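Local coordinates for uncharacterized protein (Bacillus thuringiensis serovar kurstaki, PDB 4XE7), which is a ParM-type bacterial actin-like protein that probably assembles into nucleotide-dependent cytoskeletal filaments that segregate plasmid DNA, at residues F118-K121 / N122-L125; I128-F131 / T132-V136; L355-F358 / W359-N363. All coordinates share one frame; numbering follows the deposited sequence.

Interaction 1: F118-K121 / N122-L125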
# COMPACT_ATOMS: atom_id res chain seq x y z
N PHE A 118 16.09 7.12 9.79
CA PHE A 118 16.45 6.57 11.09
C PHE A 118 17.58 7.31 11.81
O PHE A 118 18.26 6.74 12.67
CB PHE A 118 16.77 5.08 10.93
CG PHE A 118 15.58 4.27 10.48
CD1 PHE A 118 15.53 3.73 9.20
CD2 PHE A 118 14.50 4.09 11.32
CE1 PHE A 118 14.44 2.99 8.79
CE2 PHE A 118 13.40 3.36 10.92
CZ PHE A 118 13.36 2.81 9.65
N SER A 119 17.74 8.60 11.49
CA SER A 119 18.58 9.49 12.28
C SER A 119 17.98 9.65 13.67
O SER A 119 16.82 9.29 13.88
CB SER A 119 18.71 10.86 11.60
OG SER A 119 17.48 11.56 11.66
N GLN A 120 18.75 10.19 14.61
CA GLN A 120 18.25 10.32 15.98
C GLN A 120 17.05 11.26 16.07
O GLN A 120 16.17 11.07 16.92
CB GLN A 120 19.37 10.78 16.91
CG GLN A 120 20.43 9.71 17.13
CD GLN A 120 20.61 9.35 18.60
OE1 GLN A 120 20.21 8.26 19.03
NE2 GLN A 120 21.22 10.25 19.36
N LYS A 121 16.98 12.26 15.19
CA LYS A 121 15.86 13.19 15.21
C LYS A 121 14.61 12.61 14.53
O LYS A 121 13.49 12.97 14.89
CB LYS A 121 16.25 14.52 14.54
CG LYS A 121 16.19 14.52 13.02
CD LYS A 121 15.74 15.87 12.45
CE LYS A 121 15.77 15.86 10.92
NZ LYS A 121 17.01 15.25 10.35
N ASN A 122 14.80 11.71 13.56
CA ASN A 122 13.69 11.20 12.76
C ASN A 122 13.17 9.82 13.16
O ASN A 122 12.03 9.46 12.83
CB ASN A 122 14.09 11.14 11.28
CG ASN A 122 14.24 12.51 10.65
OD1 ASN A 122 13.62 13.48 11.09
ND2 ASN A 122 15.04 12.60 9.60
N LYS A 123 14.01 9.03 13.84
CA LYS A 123 13.74 7.60 13.97
C LYS A 123 12.42 7.30 14.66
O LYS A 123 11.74 6.36 14.26
CB LYS A 123 14.88 6.90 14.72
CG LYS A 123 15.04 7.34 16.17
CD LYS A 123 16.19 6.63 16.85
CE LYS A 123 16.26 6.99 18.33
NZ LYS A 123 17.21 6.13 19.07
N LYS A 124 12.03 8.08 15.67
CA LYS A 124 10.79 7.78 16.36
C LYS A 124 9.57 7.93 15.43
O LYS A 124 8.60 7.19 15.58
CB LYS A 124 10.63 8.62 17.63
CG LYS A 124 10.02 10.00 17.46
CD LYS A 124 9.93 10.70 18.83
CE LYS A 124 9.38 12.11 18.71
NZ LYS A 124 10.22 12.98 17.84
N LEU A 125 9.63 8.84 14.46
CA LEU A 125 8.55 8.98 13.48
C LEU A 125 8.24 7.67 12.76
O LEU A 125 7.10 7.40 12.40
CB LEU A 125 8.89 10.03 12.42
CG LEU A 125 9.17 11.47 12.82
CD1 LEU A 125 9.58 12.30 11.60
CD2 LEU A 125 7.96 12.08 13.52
O HOH W 1 13.57 10.09 17.13
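Ser119 and Asn122 meet at the turn that starts helix 123-140, and the tight part of the contact gathers round the serine. Its carbonyl O takes the N-H of Lys123 at 2.8 Å (Lys123 N to Ser119 O), a short bond but bent at the hydrogen (134°). The N-H of Asn122 is shared: it reaches Ser119 OG at 3.3 Å and makes only a weak bond to Ser119 O. A chi1 of 70° sets the hydroxyl between the serine's own N and carbonyl carbon, turned to the incoming amide, so one residue grips the first turn by backbone and side chain together. Asn122 ND2 is held by Asp116 O and Glu115.

The solvent side is looser. Lys121 runs along the side-chain amide of Asn122, its CE 3.2 Å from Asn122 OD1. Gln120 and Lys123 lie alongside each other with Gln120 OE1 3.7 Å from Lys123 NZ, but that ammonium is bonded to Ser81 O. A water joins Gln120 O (2.8 Å) to Lys124 N (2.9 Å), bridging loop and helix.

Phe118 sets off away from residues 122-125, yet its ring edge meets Lys123 CB. The ring packs on Ile167 and Met170 of helix 164-171 and on His126 and Leu127 further along helix 123-140, while Lys124 and Leu125 lie against Ile42 of strand 33-45.

Interaction 2: I128-F131 / T132-V136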
# COMPACT_ATOMS: atom_id res chain seq x y z
N ILE A 128 7.77 4.10 15.69
CA ILE A 128 6.50 3.98 16.39
C ILE A 128 5.41 3.37 15.49
O ILE A 128 4.75 2.42 15.89
CB ILE A 128 6.07 5.33 16.99
CG1 ILE A 128 6.96 5.64 18.22
CG2 ILE A 128 4.60 5.29 17.39
CD1 ILE A 128 6.81 7.02 18.83
N PRO A 129 5.25 3.87 14.25
CA PRO A 129 4.27 3.18 13.38
C PRO A 129 4.69 1.76 13.00
O PRO A 129 3.81 0.90 12.87
CB PRO A 129 4.21 4.07 12.15
CG PRO A 129 4.59 5.44 12.68
CD PRO A 129 5.68 5.14 13.65
N LEU A 130 5.98 1.50 12.85
CA LEU A 130 6.43 0.15 12.54
C LEU A 130 6.07 -0.82 13.67
O LEU A 130 5.45 -1.86 13.43
CB LEU A 130 7.94 0.13 12.27
CG LEU A 130 8.66 -1.23 12.35
CD1 LEU A 130 8.38 -2.07 11.09
CD2 LEU A 130 10.14 -1.06 12.56
N PHE A 131 6.45 -0.49 14.90
CA PHE A 131 6.16 -1.37 16.04
C PHE A 131 4.67 -1.52 16.25
O PHE A 131 4.18 -2.59 16.59
CB PHE A 131 6.81 -0.85 17.33
CG PHE A 131 8.30 -0.99 17.34
CD1 PHE A 131 8.92 -2.06 16.72
CD2 PHE A 131 9.09 -0.05 17.98
CE1 PHE A 131 10.31 -2.19 16.74
CE2 PHE A 131 10.47 -0.17 18.00
CZ PHE A 131 11.08 -1.24 17.39
N THR A 132 3.95 -0.43 16.03
CA THR A 132 2.50 -0.45 16.15
C THR A 132 1.89 -1.40 15.12
O THR A 132 0.95 -2.14 15.43
CB THR A 132 1.89 0.96 16.00
OG1 THR A 132 2.39 1.78 17.06
CG2 THR A 132 0.38 0.91 16.07
N SER A 133 2.43 -1.38 13.90
CA SER A 133 1.89 -2.26 12.85
C SER A 133 2.11 -3.73 13.24
O SER A 133 1.21 -4.57 13.07
CB SER A 133 2.53 -1.95 11.49
OG SER A 133 3.84 -2.48 11.38
N MET A 134 3.30 -4.03 13.77
CA MET A 134 3.59 -5.37 14.30
C MET A 134 2.61 -5.79 15.38
O MET A 134 2.17 -6.93 15.43
CB MET A 134 5.01 -5.43 14.89
CG MET A 134 6.15 -5.36 13.90
SD MET A 134 7.74 -5.35 14.76
CE MET A 134 8.82 -5.33 13.32
N ALA A 135 2.30 -4.85 16.29
CA ALA A 135 1.40 -5.14 17.42
C ALA A 135 -0.02 -5.39 16.97
O ALA A 135 -0.70 -6.25 17.53
CB ALA A 135 1.42 -3.98 18.43
N VAL A 136 -0.48 -4.63 15.99
CA VAL A 136 -1.83 -4.83 15.46
C VAL A 136 -1.97 -6.20 14.79
O VAL A 136 -2.95 -6.91 15.01
CB VAL A 136 -2.24 -3.72 14.46
CG1 VAL A 136 -3.63 -4.01 13.87
CG2 VAL A 136 -2.24 -2.36 15.17
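Ile128 and Thr132 are joined one turn apart in helix 123-140, whose 128-136 stretch is buried against the large mixed sheet of this actin-like protein. The helix is kinked at Pro129, whose ring nitrogen makes no bond to the preceding turn.

Backbone bonds of the i to i+4 kind carry on past the kink: Ser133 N to Pro129 O is 2.9 Å, and Ala135 N bonds in the same way to Phe131 O.

Two hydroxyls fold back on this framework. Thr132 OG1 donates to Ile128 O at 2.7 Å, from 37° out of the carbonyl plane, and Thr132 N reaches the same oxygen at 3.0 Å from the opposite face. The threonine can do this because OG1 sits beside its own backbone N (chi1 -63°), facing the previous turn. Ser133 OG gives its hydrogen to Leu130 O at 2.7 Å, an oxygen that also accepts Met134 N at 3.1 Å. Each carbonyl thus has two donors, and both hydroxyls spend their hydrogen on a carbonyl of the preceding turn.

The rest is side-chain packing. Ile128 and Thr132 face strands 73-79 and 90-93 of the sheet, while the Phe131 ring meets that of His175, ring on ring. Leu130 CD1 touches the Met134 methyl CE, the two side chains crossing at a slant. The extended Met134 runs alongside Phe131 in a Met-aromatic contact: Met134 SD is 5.3 Å from the Phe131 ring centroid and lies at the ring edge, near its plane, 4.0 Å from Phe131 CD1.

Interaction 3: L355-F358 / W359-N363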
# COMPACT_ATOMS: atom_id res chain seq x y z
N LEU A 355 4.81 3.92 -22.26
CA LEU A 355 5.38 2.62 -21.90
C LEU A 355 6.17 2.00 -23.04
O LEU A 355 7.20 1.33 -22.81
CB LEU A 355 4.26 1.66 -21.49
CG LEU A 355 3.48 2.09 -20.24
CD1 LEU A 355 2.24 1.25 -20.08
CD2 LEU A 355 4.37 1.94 -19.03
N MET A 356 5.69 2.18 -24.26
CA MET A 356 6.42 1.62 -25.42
C MET A 356 7.74 2.38 -25.61
O MET A 356 8.78 1.78 -25.80
CB MET A 356 5.56 1.66 -26.69
CG MET A 356 4.38 0.66 -26.64
SD MET A 356 4.84 -1.12 -26.65
CE MET A 356 5.12 -1.39 -28.39
N LYS A 357 7.69 3.70 -25.48
CA LYS A 357 8.90 4.50 -25.58
C LYS A 357 9.94 4.11 -24.49
O LYS A 357 11.14 4.01 -24.76
CB LYS A 357 8.54 5.99 -25.50
CG LYS A 357 9.70 6.94 -25.41
CD LYS A 357 9.23 8.39 -25.47
CE LYS A 357 8.47 8.68 -26.76
NZ LYS A 357 9.41 9.03 -27.87
N PHE A 358 9.48 3.88 -23.26
CA PHE A 358 10.38 3.52 -22.19
C PHE A 358 10.98 2.14 -22.44
O PHE A 358 12.11 1.88 -22.08
CB PHE A 358 9.68 3.52 -20.82
CG PHE A 358 10.64 3.46 -19.66
CD1 PHE A 358 11.57 4.47 -19.46
CD2 PHE A 358 10.60 2.41 -18.74
CE1 PHE A 358 12.44 4.44 -18.38
CE2 PHE A 358 11.47 2.38 -17.65
CZ PHE A 358 12.39 3.39 -17.48
N TRP A 359 10.17 1.26 -23.02
CA TRP A 359 10.64 -0.07 -23.35
C TRP A 359 11.81 0.00 -24.34
O TRP A 359 12.80 -0.69 -24.16
CB TRP A 359 9.49 -0.90 -23.92
CG TRP A 359 9.62 -2.38 -23.79
CD1 TRP A 359 10.73 -3.10 -23.42
CD2 TRP A 359 8.58 -3.33 -24.01
NE1 TRP A 359 10.43 -4.45 -23.42
CE2 TRP A 359 9.11 -4.61 -23.77
CE3 TRP A 359 7.23 -3.21 -24.38
CZ2 TRP A 359 8.35 -5.78 -23.89
CZ3 TRP A 359 6.48 -4.38 -24.52
CH2 TRP A 359 7.04 -5.64 -24.27
N PHE A 360 11.70 0.86 -25.36
CA PHE A 360 12.76 0.96 -26.35
C PHE A 360 13.96 1.71 -25.77
O PHE A 360 15.10 1.39 -26.10
CB PHE A 360 12.29 1.67 -27.62
CG PHE A 360 11.32 0.87 -28.42
CD1 PHE A 360 11.71 -0.32 -29.01
CD2 PHE A 360 9.99 1.28 -28.53
CE1 PHE A 360 10.81 -1.07 -29.73
CE2 PHE A 360 9.09 0.55 -29.24
CZ PHE A 360 9.50 -0.63 -29.85
N LYS A 361 13.72 2.70 -24.92
CA LYS A 361 14.85 3.43 -24.34
C LYS A 361 15.71 2.55 -23.43
O LYS A 361 16.94 2.67 -23.40
CB LYS A 361 14.35 4.66 -23.58
CG LYS A 361 13.98 5.79 -24.54
CD LYS A 361 13.73 7.09 -23.79
CE LYS A 361 13.52 8.25 -24.77
NZ LYS A 361 13.33 9.52 -24.02
N THR A 362 15.07 1.63 -22.71
CA THR A 362 15.78 0.74 -21.80
C THR A 362 16.17 -0.60 -22.43
O THR A 362 17.11 -1.26 -21.98
CB THR A 362 14.93 0.43 -20.56
OG1 THR A 362 13.75 -0.26 -20.97
CG2 THR A 362 14.56 1.73 -19.81
N ASN A 363 15.44 -1.01 -23.46
CA ASN A 363 15.45 -2.39 -23.95
C ASN A 363 15.33 -3.43 -22.81
O ASN A 363 16.03 -4.44 -22.80
CB ASN A 363 16.71 -2.68 -24.76
CG ASN A 363 16.53 -3.88 -25.67
OD1 ASN A 363 15.43 -4.15 -26.13
ND2 ASN A 363 17.61 -4.61 -25.92
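The C-terminal end of the long helix 337-362 is finished by Phe358 and Thr362, one turn apart. Thr362 CG2 rests over one face of the Phe358 ring as a CH-pi contact, 3.7 Å from the ring centroid and 15° off its normal. The methyl gets there because it stands beside the threonine's own N, anti to the carbonyl carbon, and this leaves OG1 (chi1 63°) to donate to Phe358 O at 2.9 Å. Thr362 N reaches that oxygen from the other face of its plane at 3.0 Å.

Here the last helical turn gives way to the turn before strand 366-370: Asn363 has a positive phi of 47°, and Thr362 OG1 is also bonded to Ala364 N. Phe358 packs on strands 232-237 and 242-248, so this face of the helix lies on the sheet they form with strand 366-370.

On another side of the helix, Met356 bends at chi2 and chi3 to bring SD to the edge of the Trp359 indole, 3.9 Å from Trp359 CE3, a Met-aromatic contact. The indole touches Asn367 of strand 366-370, and its NE1 bonds to Ala364 O. Lys357 and Lys361 run alongside each other at the surface, Lys357 NZ 5.5 Å from Lys361 NZ.

How the interactions relate
All three contacts are local, each within one continuous piece of chain, so they follow in series without nesting or crossing. From the N terminus, interaction 1 closes only the short turn in which the loop after helix 95-98 passes into helix 123-140; interaction 2 opens three residues further on along that helix. They touch where Lys124 O meets Pro129 CD at 4.1 Å. Interaction 1 is at the surface, interaction 2 buried against the large mixed sheet of strands 33-45, 73-79 and 90-93. Interaction 3 lies far along the chain, its centre about 40 Å from that of interaction 2 and across the chain's centre, where helix 337-362 ends against the sheet of strands 232-237, 242-248 and 366-370.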